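Local coordinates for malate dehydrogenase (Pyrococcus horikoshii, PDB 1V9N), which catalyses the reversible NAD-dependent oxidation of (S)-malate to oxaloacetate and works as a homodimer, at residues K179-L183 against I321-F327; A174-D178 against F296-S301; G101-K106 against Y133-A138. All coordinates share one frame; numbering follows the deposited sequence.

Contact 3 closes first along the chain. Contacts 1 and 2 come later and cross, since 174-178 runs straight into 179-183 while their partners lie on the successive helices 324-336 and 293-308. Strands 170-174 and 181-185, neighbours in the mixed sheet, place contacts 1 and 2 about 12 Å apart (centres). Phe181 N lies 2.8 Å from Ala174 O, a probable hydrogen bond, and both contacts border the second subunit. Contact 3 lies about 17 Å from contact 1 and 20 Å from contact 2, centre to centre; Leu136 touches Leu182, Pro180 and Phe327. Contact 1 thus touches both others, and joins strand 181-185, outermost of the sheet within this chain, to the dinucleotide pocket.

Contact 1 (K179-L183 against I321-F327); sequences KPFLL and IHGEKGF. With NDP (NADPH dihydro-nicotinamide-adenine-dinucleotide phosphate), chain B.
Phe327 has one ring face covered by the aliphatic chain of Lys179, the two side chains sliding past each other in opposite directions. The lysine is extended beyond CG, and its CD stands 4.1 Å from the centroid of the Phe327 ring, an off-centre CH-pi contact. At the ring's edge, Pro180 O comes within 3.3 Å of Phe327 CE2. Arg50 also makes a cation-pi contact with this ring. Farther along, Leu182 N donates to His322 O (3.0 Å, N-H...O angle 166°). A water donates to this same oxygen and to Pro180 O, tying the two backbones together a second time.

The side chain of His322 has CG anti to the carbonyl carbon (chi1 -56°), which lays it alongside Phe181 and Leu183; Leu183 CD1 is 3.6 Å from His322 CD2. One face of the imidazole receives the adenine atom N3A of the NADPH, 3.2 Å from CD2 of His322, and its NE2 is hydrogen-bonded to His243 O of the second subunit. Gly323 is the N-cap of helix 324-336, within a type II turn; a CB there would clash with Leu182 CB. Two backbone N-H groups reach the ligand: Gly323 N meets O2B of the NADPH at 3.1 Å, and Gly326 N meets its phosphate oxygen O1X at 2.8 Å (167°). Lys325 NZ is hydrogen-bonded to adenine N7A and salt-bridged to Glu238 of the second subunit. The phosphate on the adenosine ribose thus sits at a helix N-terminus, whose dipole would probably help to offset its negative charge.

Contact 2 (A174-D178 against F296-S301); sequences APTKD and FKEKIS
The Phe296 ring meets segment 174-178 with its edge: Pro175 O lies in the ring plane, 3.5 Å from Phe296 CE2, and Ala174 CB touches the same atom at 4.2 Å. Ile258 of the second subunit also packs on this ring. A second flat group, the Glu298 carboxylate, is met by Lys177 NZ on the syn side of OE1, 34° out of its plane, in a 2.9 Å salt bridge. Lys177 reaches it by bending at chi2, chi3 and chi4, which folds its chain over the helix. With an alanine in place of Glu298, the Lys177 ammonium would probably lose its mate and the end of the lysine be freed to turn. Residues 175-178 form most of the connection between the antiparallel strands 170-174 and 181-185, draped along helix 293-308, and Thr176 OG1, also hydrogen-bonded to Lys179 O, closes an ST turn by accepting from Asp178 N at 2.9 Å. Ser301 OG accepts from Lys177 N (2.9 Å, 164°), a nearly straight bond fixing the loop backbone to the helix, and a water links this hydroxyl to Asp178 OD2. The side chains of Thr176 and Ile300 cross at about a right angle, CG2 to CG2 3.9 Å.

Contact 3 (G101-K106 against Y133-A138); sequences GYRSMK and YYALMA
Apolar contacts centre on Met105 and Met137, both selenomethionines, which carry the largest part of the packing. The methyl CE of Met137 sits 3.5 Å from Tyr102 CD1, the two side chains crossing at about a right angle; its SE makes an oblique Met-aromatic contact, 4.9 Å from the Tyr102 ring centroid. Lys106 brings its CE to 3.6 Å from CE of Met137 and lays its CG over one face of the Tyr102 ring. Met137 also slides past Met105, with CG of Met105 4.0 Å from CB of Met137. The axes of segments 101-106 and 133-138 cross at -30° and approach to 9.8 Å. Their parent helices are 97-115, the crossover between parallel strands 87-91 and 117-125 of the mixed sheet, and 132-139; Met105 and Ala138 both rest on strand 278-285 of the same sheet. Contacts with backbone atoms form a second kind. Bent at chi2 and chi3 (52° and 94°), Met105 presents its CE to Tyr134 O at 3.1 Å, a tight approach. Tyr134 CE1 lies 3.6 Å from Gly101 C, and a CB on Gly101 would collide with it. No hydrogen bond crosses between segments 101-106 and 133-138; Tyr134 OH pairs with Tyr128 O instead.

Contact 1 (K179-L183 against I321-F327)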
loop_
_atom_site.group_PDB
_atom_site.type_symbol
_atom_site.label_atom_id
_atom_site.label_comp_id
_atom_site.label_asym_id
_atom_site.label_seq_id
_atom_site.Cartn_x
_atom_site.Cartn_y
_atom_site.Cartn_z
ATOM N N LYS A 179 8.280 -16.363 -13.542
ATOM C CA LYS A 179 8.842 -15.031 -13.332
ATOM C C LYS A 179 8.238 -14.377 -12.094
ATOM O O LYS A 179 7.067 -14.586 -11.769
ATOM C CB LYS A 179 8.623 -14.155 -14.567
ATOM C CG LYS A 179 9.466 -14.607 -15.749
ATOM C CD LYS A 179 9.281 -13.746 -16.984
ATOM C CE LYS A 179 10.117 -14.307 -18.139
ATOM N NZ LYS A 179 9.849 -13.628 -19.437
ATOM N N PRO A 180 9.037 -13.573 -11.381
ATOM C CA PRO A 180 8.546 -12.908 -10.174
ATOM C C PRO A 180 7.278 -12.086 -10.364
ATOM O O PRO A 180 7.053 -11.483 -11.421
ATOM C CB PRO A 180 9.721 -12.018 -9.763
ATOM C CG PRO A 180 10.917 -12.761 -10.285
ATOM C CD PRO A 180 10.442 -13.216 -11.645
ATOM N N PHE A 181 6.441 -12.085 -9.333
ATOM C CA PHE A 181 5.246 -11.269 -9.333
ATOM C C PHE A 181 5.862 -9.890 -9.101
ATOM O O PHE A 181 6.779 -9.759 -8.291
ATOM C CB PHE A 181 4.353 -11.633 -8.147
ATOM C CG PHE A 181 3.309 -10.610 -7.842
ATOM C CD1 PHE A 181 2.077 -10.638 -8.489
ATOM C CD2 PHE A 181 3.567 -9.594 -6.921
ATOM C CE1 PHE A 181 1.110 -9.664 -8.220
ATOM C CE2 PHE A 181 2.616 -8.617 -6.648
ATOM C CZ PHE A 181 1.382 -8.650 -7.297
ATOM N N LEU A 182 5.385 -8.868 -9.797
ATOM C CA LEU A 182 5.957 -7.543 -9.606
ATOM C C LEU A 182 4.968 -6.402 -9.743
ATOM O O LEU A 182 4.553 -6.048 -10.848
ATOM C CB LEU A 182 7.120 -7.317 -10.581
ATOM C CG LEU A 182 7.737 -5.907 -10.607
ATOM C CD1 LEU A 182 8.325 -5.552 -9.236
ATOM C CD2 LEU A 182 8.816 -5.845 -11.698
ATOM N N LEU A 183 4.575 -5.850 -8.604
ATOM C CA LEU A 183 3.686 -4.704 -8.580
ATOM C C LEU A 183 4.645 -3.525 -8.457
ATOM O O LEU A 183 5.566 -3.555 -7.641
ATOM C CB LEU A 183 2.767 -4.751 -7.356
ATOM C CG LEU A 183 1.935 -3.492 -7.056
ATOM C CD1 LEU A 183 0.998 -3.202 -8.230
ATOM C CD2 LEU A 183 1.131 -3.701 -5.779
ATOM N N ILE A 321 -1.257 -10.401 -14.832
ATOM C CA ILE A 321 -0.805 -10.433 -13.448
ATOM C C ILE A 321 0.256 -9.337 -13.420
ATOM O O ILE A 321 0.959 -9.122 -14.408
ATOM C CB ILE A 321 -0.177 -11.796 -13.054
ATOM C CG1 ILE A 321 0.102 -11.820 -11.549
ATOM C CG2 ILE A 321 1.123 -12.023 -13.809
ATOM C CD1 ILE A 321 -1.135 -11.618 -10.700
ATOM N N HIS A 322 0.368 -8.629 -12.306
ATOM C CA HIS A 322 1.332 -7.544 -12.218
ATOM C C HIS A 322 2.764 -7.947 -12.512
ATOM O O HIS A 322 3.311 -8.875 -11.914
ATOM C CB HIS A 322 1.200 -6.871 -10.859
ATOM C CG HIS A 322 -0.188 -6.386 -10.592
ATOM N ND1 HIS A 322 -1.232 -7.247 -10.338
ATOM C CD2 HIS A 322 -0.729 -5.147 -10.651
ATOM C CE1 HIS A 322 -2.358 -6.560 -10.255
ATOM N NE2 HIS A 322 -2.079 -5.282 -10.441
ATOM N N GLY A 323 3.357 -7.243 -13.471
ATOM C CA GLY A 323 4.724 -7.515 -13.869
ATOM C C GLY A 323 4.793 -8.281 -15.180
ATOM O O GLY A 323 5.818 -8.264 -15.861
ATOM N N GLU A 324 3.696 -8.946 -15.534
ATOM C CA GLU A 324 3.634 -9.742 -16.755
ATOM C C GLU A 324 3.882 -8.949 -18.040
ATOM O O GLU A 324 4.732 -9.333 -18.841
ATOM C CB GLU A 324 2.290 -10.472 -16.832
ATOM C CG GLU A 324 2.137 -11.371 -18.043
ATOM C CD GLU A 324 0.952 -12.308 -17.920
ATOM O OE1 GLU A 324 -0.068 -11.905 -17.326
ATOM O OE2 GLU A 324 1.042 -13.447 -18.427
ATOM N N LYS A 325 3.140 -7.862 -18.246
ATOM C CA LYS A 325 3.336 -7.036 -19.440
ATOM C C LYS A 325 4.801 -6.623 -19.547
ATOM O O LYS A 325 5.413 -6.737 -20.606
ATOM C CB LYS A 325 2.485 -5.766 -19.380
ATOM C CG LYS A 325 0.996 -5.956 -19.607
ATOM C CD LYS A 325 0.286 -4.614 -19.492
ATOM C CE LYS A 325 -1.202 -4.730 -19.722
ATOM N NZ LYS A 325 -1.889 -3.413 -19.548
ATOM N N GLY A 326 5.352 -6.136 -18.437
ATOM C CA GLY A 326 6.737 -5.699 -18.416
ATOM C C GLY A 326 7.741 -6.766 -18.810
ATOM O O GLY A 326 8.656 -6.502 -19.594
ATOM N N PHE A 327 7.586 -7.969 -18.265
ATOM C CA PHE A 327 8.498 -9.059 -18.580
ATOM C C PHE A 327 8.398 -9.469 -20.047
ATOM O O PHE A 327 9.405 -9.813 -20.668
ATOM C CB PHE A 327 8.233 -10.261 -17.673
ATOM C CG PHE A 327 8.919 -10.171 -16.334
ATOM C CD1 PHE A 327 10.302 -10.019 -16.256
ATOM C CD2 PHE A 327 8.187 -10.244 -15.153
ATOM C CE1 PHE A 327 10.948 -9.940 -15.022
ATOM C CE2 PHE A 327 8.820 -10.167 -13.914
ATOM C CZ PHE A 327 10.202 -10.015 -13.847
HETATM P PA NDP B . 1.572 1.363 -14.453
HETATM O O1A NDP B . 2.312 1.276 -15.688
HETATM O O2A NDP B . 0.149 1.845 -14.376
HETATM O O5B NDP B . 1.670 -0.111 -13.739
HETATM C C5B NDP B . 1.061 -0.367 -12.460
HETATM C C4B NDP B . 1.405 -1.831 -12.125
HETATM O O4B NDP B . 0.275 -2.586 -12.597
HETATM C C3B NDP B . 2.617 -2.448 -12.766
HETATM O O3B NDP B . 3.242 -3.329 -11.784
HETATM C C2B NDP B . 2.137 -3.224 -13.941
HETATM O O2B NDP B . 2.955 -4.314 -14.400
HETATM C C1B NDP B . 0.756 -3.588 -13.491
HETATM N N9A NDP B . -0.264 -3.665 -14.573
HETATM C C8A NDP B . -0.423 -2.845 -15.726
HETATM N N7A NDP B . -1.465 -3.220 -16.431
HETATM C C5A NDP B . -2.019 -4.282 -15.775
HETATM C C6A NDP B . -3.150 -5.130 -15.999
HETATM N N6A NDP B . -3.932 -4.939 -17.067
HETATM N N1A NDP B . -3.436 -6.143 -15.109
HETATM C C2A NDP B . -2.642 -6.345 -14.008
HETATM N N3A NDP B . -1.559 -5.599 -13.708
HETATM C C4A NDP B . -1.296 -4.574 -14.637
HETATM O O3 NDP B . 2.331 2.158 -13.329
HETATM P PN NDP B . 2.834 3.637 -13.051
HETATM O O1N NDP B . 2.141 4.055 -11.836
HETATM O O2N NDP B . 2.499 4.350 -14.331
HETATM O O5D NDP B . 4.394 3.395 -12.855
HETATM C C5D NDP B . 5.406 4.246 -13.463
HETATM C C4D NDP B . 6.851 3.751 -13.073
HETATM O O4D NDP B . 7.543 4.883 -12.577
HETATM C C3D NDP B . 6.953 2.686 -11.953
HETATM O O3D NDP B . 7.946 1.728 -12.342
HETATM C C2D NDP B . 7.302 3.455 -10.691
HETATM O O2D NDP B . 8.021 2.654 -9.776
HETATM C C1D NDP B . 8.098 4.649 -11.281
HETATM N N1N NDP B . 7.996 5.902 -10.484
HETATM C C2N NDP B . 9.198 6.367 -9.883
HETATM C C3N NDP B . 9.110 7.598 -9.111
HETATM C C7N NDP B . 10.317 8.136 -8.474
HETATM O O7N NDP B . 10.324 9.179 -7.809
HETATM N N7N NDP B . 11.507 7.486 -8.595
HETATM C C4N NDP B . 7.843 8.250 -9.014
HETATM C C5N NDP B . 6.681 7.773 -9.604
HETATM C C6N NDP B . 6.752 6.597 -10.349
HETATM P P2B NDP B . 3.924 -4.283 -15.614
HETATM O O1X NDP B . 3.675 -5.590 -16.242
HETATM O O2X NDP B . 5.336 -4.163 -15.136
HETATM O O3X NDP B . 3.559 -3.124 -16.536
HETATM O O HOH W 1 11.439 -11.811 -19.196
HETATM O O HOH W 2 5.030 -10.981 -13.232
#

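Contact 2 (A174-D178 against F296-S301)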
loop_
_atom_site.group_PDB
_atom_site.type_symbol
_atom_site.label_atom_id
_atom_site.label_comp_id
_atom_site.label_asym_id
_atom_site.label_seq_id
_atom_site.Cartn_x
_atom_site.Cartn_y
_atom_site.Cartn_z
ATOM N N ALA A 174 7.623 -10.744 -5.540
ATOM C CA ALA A 174 7.649 -12.020 -4.842
ATOM C C ALA A 174 8.019 -13.098 -5.852
ATOM O O ALA A 174 7.613 -13.032 -7.008
ATOM C CB ALA A 174 6.287 -12.315 -4.236
ATOM N N PRO A 175 8.808 -14.096 -5.436
ATOM C CA PRO A 175 9.180 -15.153 -6.378
ATOM C C PRO A 175 8.005 -16.100 -6.650
ATOM O O PRO A 175 7.120 -16.264 -5.805
ATOM C CB PRO A 175 10.338 -15.852 -5.669
ATOM C CG PRO A 175 9.973 -15.715 -4.228
ATOM C CD PRO A 175 9.469 -14.290 -4.130
ATOM N N THR A 176 7.989 -16.696 -7.840
ATOM C CA THR A 176 6.940 -17.645 -8.205
ATOM C C THR A 176 7.610 -18.847 -8.876
ATOM O O THR A 176 8.843 -18.933 -8.926
ATOM C CB THR A 176 5.923 -17.039 -9.206
ATOM O OG1 THR A 176 6.494 -17.028 -10.517
ATOM C CG2 THR A 176 5.547 -15.606 -8.812
ATOM N N LYS A 177 6.803 -19.777 -9.380
ATOM C CA LYS A 177 7.343 -20.942 -10.070
ATOM C C LYS A 177 8.001 -20.472 -11.368
ATOM O O LYS A 177 8.885 -21.140 -11.903
ATOM C CB LYS A 177 6.229 -21.942 -10.400
ATOM C CG LYS A 177 5.497 -22.518 -9.190
ATOM C CD LYS A 177 6.338 -23.540 -8.438
ATOM C CE LYS A 177 6.634 -24.762 -9.303
ATOM N NZ LYS A 177 5.388 -25.429 -9.796
ATOM N N ASP A 178 7.564 -19.318 -11.868
ATOM C CA ASP A 178 8.101 -18.765 -13.106
ATOM C C ASP A 178 8.736 -17.399 -12.847
ATOM O O ASP A 178 9.639 -17.287 -12.025
ATOM C CB ASP A 178 6.981 -18.657 -14.143
ATOM C CG ASP A 178 6.192 -19.956 -14.280
ATOM O OD1 ASP A 178 6.811 -21.000 -14.576
ATOM O OD2 ASP A 178 4.957 -19.937 -14.084
ATOM N N PHE A 296 5.635 -21.829 -1.014
ATOM C CA PHE A 296 5.216 -20.465 -1.297
ATOM C C PHE A 296 5.048 -20.297 -2.811
ATOM O O PHE A 296 4.015 -19.826 -3.281
ATOM C CB PHE A 296 6.276 -19.473 -0.798
ATOM C CG PHE A 296 5.922 -18.031 -1.052
ATOM C CD1 PHE A 296 5.248 -17.289 -0.091
ATOM C CD2 PHE A 296 6.239 -17.425 -2.264
ATOM C CE1 PHE A 296 4.890 -15.959 -0.328
ATOM C CE2 PHE A 296 5.888 -16.097 -2.515
ATOM C CZ PHE A 296 5.210 -15.363 -1.542
ATOM N N LYS A 297 6.072 -20.685 -3.568
ATOM C CA LYS A 297 6.034 -20.548 -5.024
ATOM C C LYS A 297 4.879 -21.314 -5.644
ATOM O O LYS A 297 4.199 -20.810 -6.539
ATOM C CB LYS A 297 7.347 -21.018 -5.648
ATOM C CG LYS A 297 8.553 -20.167 -5.298
ATOM C CD LYS A 297 9.781 -20.696 -6.023
ATOM C CE LYS A 297 11.022 -19.885 -5.701
ATOM N NZ LYS A 297 12.225 -20.455 -6.377
ATOM N N GLU A 298 4.657 -22.534 -5.170
ATOM C CA GLU A 298 3.563 -23.336 -5.692
ATOM C C GLU A 298 2.236 -22.619 -5.449
ATOM O O GLU A 298 1.458 -22.411 -6.372
ATOM C CB GLU A 298 3.536 -24.705 -5.008
ATOM C CG GLU A 298 2.591 -25.696 -5.654
ATOM C CD GLU A 298 2.964 -25.996 -7.093
ATOM O OE1 GLU A 298 4.111 -26.436 -7.336
ATOM O OE2 GLU A 298 2.111 -25.793 -7.982
ATOM N N LYS A 299 1.990 -22.222 -4.206
ATOM C CA LYS A 299 0.744 -21.551 -3.873
ATOM C C LYS A 299 0.487 -20.230 -4.591
ATOM O O LYS A 299 -0.629 -19.987 -5.061
ATOM C CB LYS A 299 0.649 -21.348 -2.360
ATOM C CG LYS A 299 0.520 -22.649 -1.584
ATOM C CD LYS A 299 -0.679 -23.453 -2.067
ATOM C CE LYS A 299 -0.848 -24.731 -1.266
ATOM N NZ LYS A 299 -2.046 -25.495 -1.727
ATOM N N ILE A 300 1.498 -19.372 -4.686
ATOM C CA ILE A 300 1.291 -18.089 -5.351
ATOM C C ILE A 300 1.058 -18.266 -6.850
ATOM O O ILE A 300 0.238 -17.562 -7.438
ATOM C CB ILE A 300 2.471 -17.108 -5.116
ATOM C CG1 ILE A 300 2.030 -15.692 -5.491
ATOM C CG2 ILE A 300 3.694 -17.525 -5.932
ATOM C CD1 ILE A 300 3.051 -14.601 -5.164
ATOM N N SER A 301 1.770 -19.207 -7.462
ATOM C CA SER A 301 1.607 -19.468 -8.891
ATOM C C SER A 301 0.226 -20.041 -9.168
ATOM O O SER A 301 -0.359 -19.779 -10.217
ATOM C CB SER A 301 2.676 -20.440 -9.393
ATOM O OG SER A 301 3.927 -19.794 -9.520
HETATM O O HOH W 3 3.483 -18.791 -12.098
#

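Contact 3 (G101-K106 against Y133-A138)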
loop_
_atom_site.group_PDB
_atom_site.type_symbol
_atom_site.label_atom_id
_atom_site.label_comp_id
_atom_site.label_asym_id
_atom_site.label_seq_id
_atom_site.Cartn_x
_atom_site.Cartn_y
_atom_site.Cartn_z
ATOM N N GLY A 101 20.150 3.129 -3.242
ATOM C CA GLY A 101 19.120 2.102 -3.194
ATOM C C GLY A 101 19.665 0.686 -3.342
ATOM O O GLY A 101 19.176 -0.244 -2.705
ATOM N N TYR A 102 20.670 0.519 -4.193
ATOM C CA TYR A 102 21.292 -0.787 -4.408
ATOM C C TYR A 102 21.949 -1.294 -3.123
ATOM O O TYR A 102 21.748 -2.437 -2.721
ATOM C CB TYR A 102 22.358 -0.694 -5.502
ATOM C CG TYR A 102 23.021 -2.019 -5.829
ATOM C CD1 TYR A 102 22.425 -2.918 -6.715
ATOM C CD2 TYR A 102 24.242 -2.375 -5.254
ATOM C CE1 TYR A 102 23.028 -4.136 -7.027
ATOM C CE2 TYR A 102 24.854 -3.598 -5.557
ATOM C CZ TYR A 102 24.237 -4.468 -6.448
ATOM O OH TYR A 102 24.838 -5.662 -6.782
ATOM N N ARG A 103 22.739 -0.437 -2.483
ATOM C CA ARG A 103 23.427 -0.808 -1.245
ATOM C C ARG A 103 22.449 -0.996 -0.094
ATOM O O ARG A 103 22.633 -1.879 0.752
ATOM C CB ARG A 103 24.469 0.256 -0.863
ATOM C CG ARG A 103 25.569 0.449 -1.898
ATOM C CD ARG A 103 26.377 -0.825 -2.101
ATOM N NE ARG A 103 27.174 -0.769 -3.327
ATOM C CZ ARG A 103 27.891 -1.781 -3.804
ATOM N NH1 ARG A 103 27.919 -2.942 -3.159
ATOM N NH2 ARG A 103 28.572 -1.637 -4.936
ATOM N N SER A 104 21.412 -0.164 -0.058
ATOM C CA SER A 104 20.406 -0.264 0.991
ATOM C C SER A 104 19.626 -1.573 0.867
ATOM O O SER A 104 19.369 -2.244 1.865
ATOM C CB SER A 104 19.428 0.911 0.916
ATOM O OG SER A 104 20.054 2.124 1.280
HETATM N N MSE A 105 19.252 -1.936 -0.357
HETATM C CA MSE A 105 18.496 -3.166 -0.564
HETATM C C MSE A 105 19.366 -4.394 -0.299
HETATM O O MSE A 105 18.881 -5.387 0.231
HETATM C CB MSE A 105 17.917 -3.220 -1.985
HETATM C CG MSE A 105 17.084 -4.472 -2.263
HETATM SE SE MSE A 105 15.687 -4.814 -0.928
HETATM C CE MSE A 105 14.203 -3.925 -1.786
ATOM N N LYS A 106 20.642 -4.328 -0.673
ATOM C CA LYS A 106 21.563 -5.437 -0.423
ATOM C C LYS A 106 21.642 -5.685 1.085
ATOM O O LYS A 106 21.674 -6.827 1.531
ATOM C CB LYS A 106 22.968 -5.114 -0.952
ATOM C CG LYS A 106 23.154 -5.321 -2.446
ATOM C CD LYS A 106 23.042 -6.800 -2.809
ATOM C CE LYS A 106 23.249 -7.029 -4.302
ATOM N NZ LYS A 106 23.232 -8.482 -4.663
ATOM N N TYR A 133 12.739 -2.046 -9.476
ATOM C CA TYR A 133 14.109 -2.508 -9.635
ATOM C C TYR A 133 14.680 -3.050 -8.320
ATOM O O TYR A 133 15.365 -4.071 -8.305
ATOM C CB TYR A 133 14.989 -1.362 -10.140
ATOM C CG TYR A 133 16.462 -1.696 -10.216
ATOM C CD1 TYR A 133 16.993 -2.378 -11.315
ATOM C CD2 TYR A 133 17.326 -1.332 -9.185
ATOM C CE1 TYR A 133 18.355 -2.683 -11.382
ATOM C CE2 TYR A 133 18.681 -1.634 -9.238
ATOM C CZ TYR A 133 19.190 -2.306 -10.334
ATOM O OH TYR A 133 20.534 -2.589 -10.374
ATOM N N TYR A 134 14.403 -2.360 -7.217
ATOM C CA TYR A 134 14.920 -2.776 -5.911
ATOM C C TYR A 134 14.106 -3.935 -5.338
ATOM O O TYR A 134 14.660 -4.857 -4.737
ATOM C CB TYR A 134 14.919 -1.570 -4.961
ATOM C CG TYR A 134 15.611 -0.382 -5.594
ATOM C CD1 TYR A 134 17.005 -0.272 -5.588
ATOM C CD2 TYR A 134 14.885 0.555 -6.320
ATOM C CE1 TYR A 134 17.654 0.740 -6.304
ATOM C CE2 TYR A 134 15.522 1.568 -7.039
ATOM C CZ TYR A 134 16.900 1.652 -7.031
ATOM O OH TYR A 134 17.521 2.627 -7.780
ATOM N N ALA A 135 12.793 -3.905 -5.535
ATOM C CA ALA A 135 11.956 -4.990 -5.029
ATOM C C ALA A 135 12.368 -6.299 -5.693
ATOM O O ALA A 135 12.430 -7.339 -5.036
ATOM C CB ALA A 135 10.479 -4.707 -5.303
ATOM N N LEU A 136 12.651 -6.240 -6.995
ATOM C CA LEU A 136 13.050 -7.426 -7.757
ATOM C C LEU A 136 14.332 -8.058 -7.249
ATOM O O LEU A 136 14.509 -9.277 -7.327
ATOM C CB LEU A 136 13.213 -7.091 -9.244
ATOM C CG LEU A 136 11.956 -7.178 -10.110
ATOM C CD1 LEU A 136 12.300 -6.783 -11.545
ATOM C CD2 LEU A 136 11.397 -8.605 -10.071
HETATM N N MSE A 137 15.231 -7.229 -6.734
HETATM C CA MSE A 137 16.488 -7.725 -6.203
HETATM C C MSE A 137 16.238 -8.781 -5.135
HETATM O O MSE A 137 16.915 -9.813 -5.098
HETATM C CB MSE A 137 17.305 -6.572 -5.613
HETATM C CG MSE A 137 17.879 -5.624 -6.664
HETATM SE SE MSE A 137 18.801 -4.116 -5.867
HETATM C CE MSE A 137 20.260 -5.064 -5.023
ATOM N N ALA A 138 15.262 -8.528 -4.269
ATOM C CA ALA A 138 14.939 -9.467 -3.205
ATOM C C ALA A 138 14.253 -10.724 -3.751
ATOM O O ALA A 138 14.561 -11.838 -3.329
ATOM C CB ALA A 138 14.054 -8.793 -2.162
#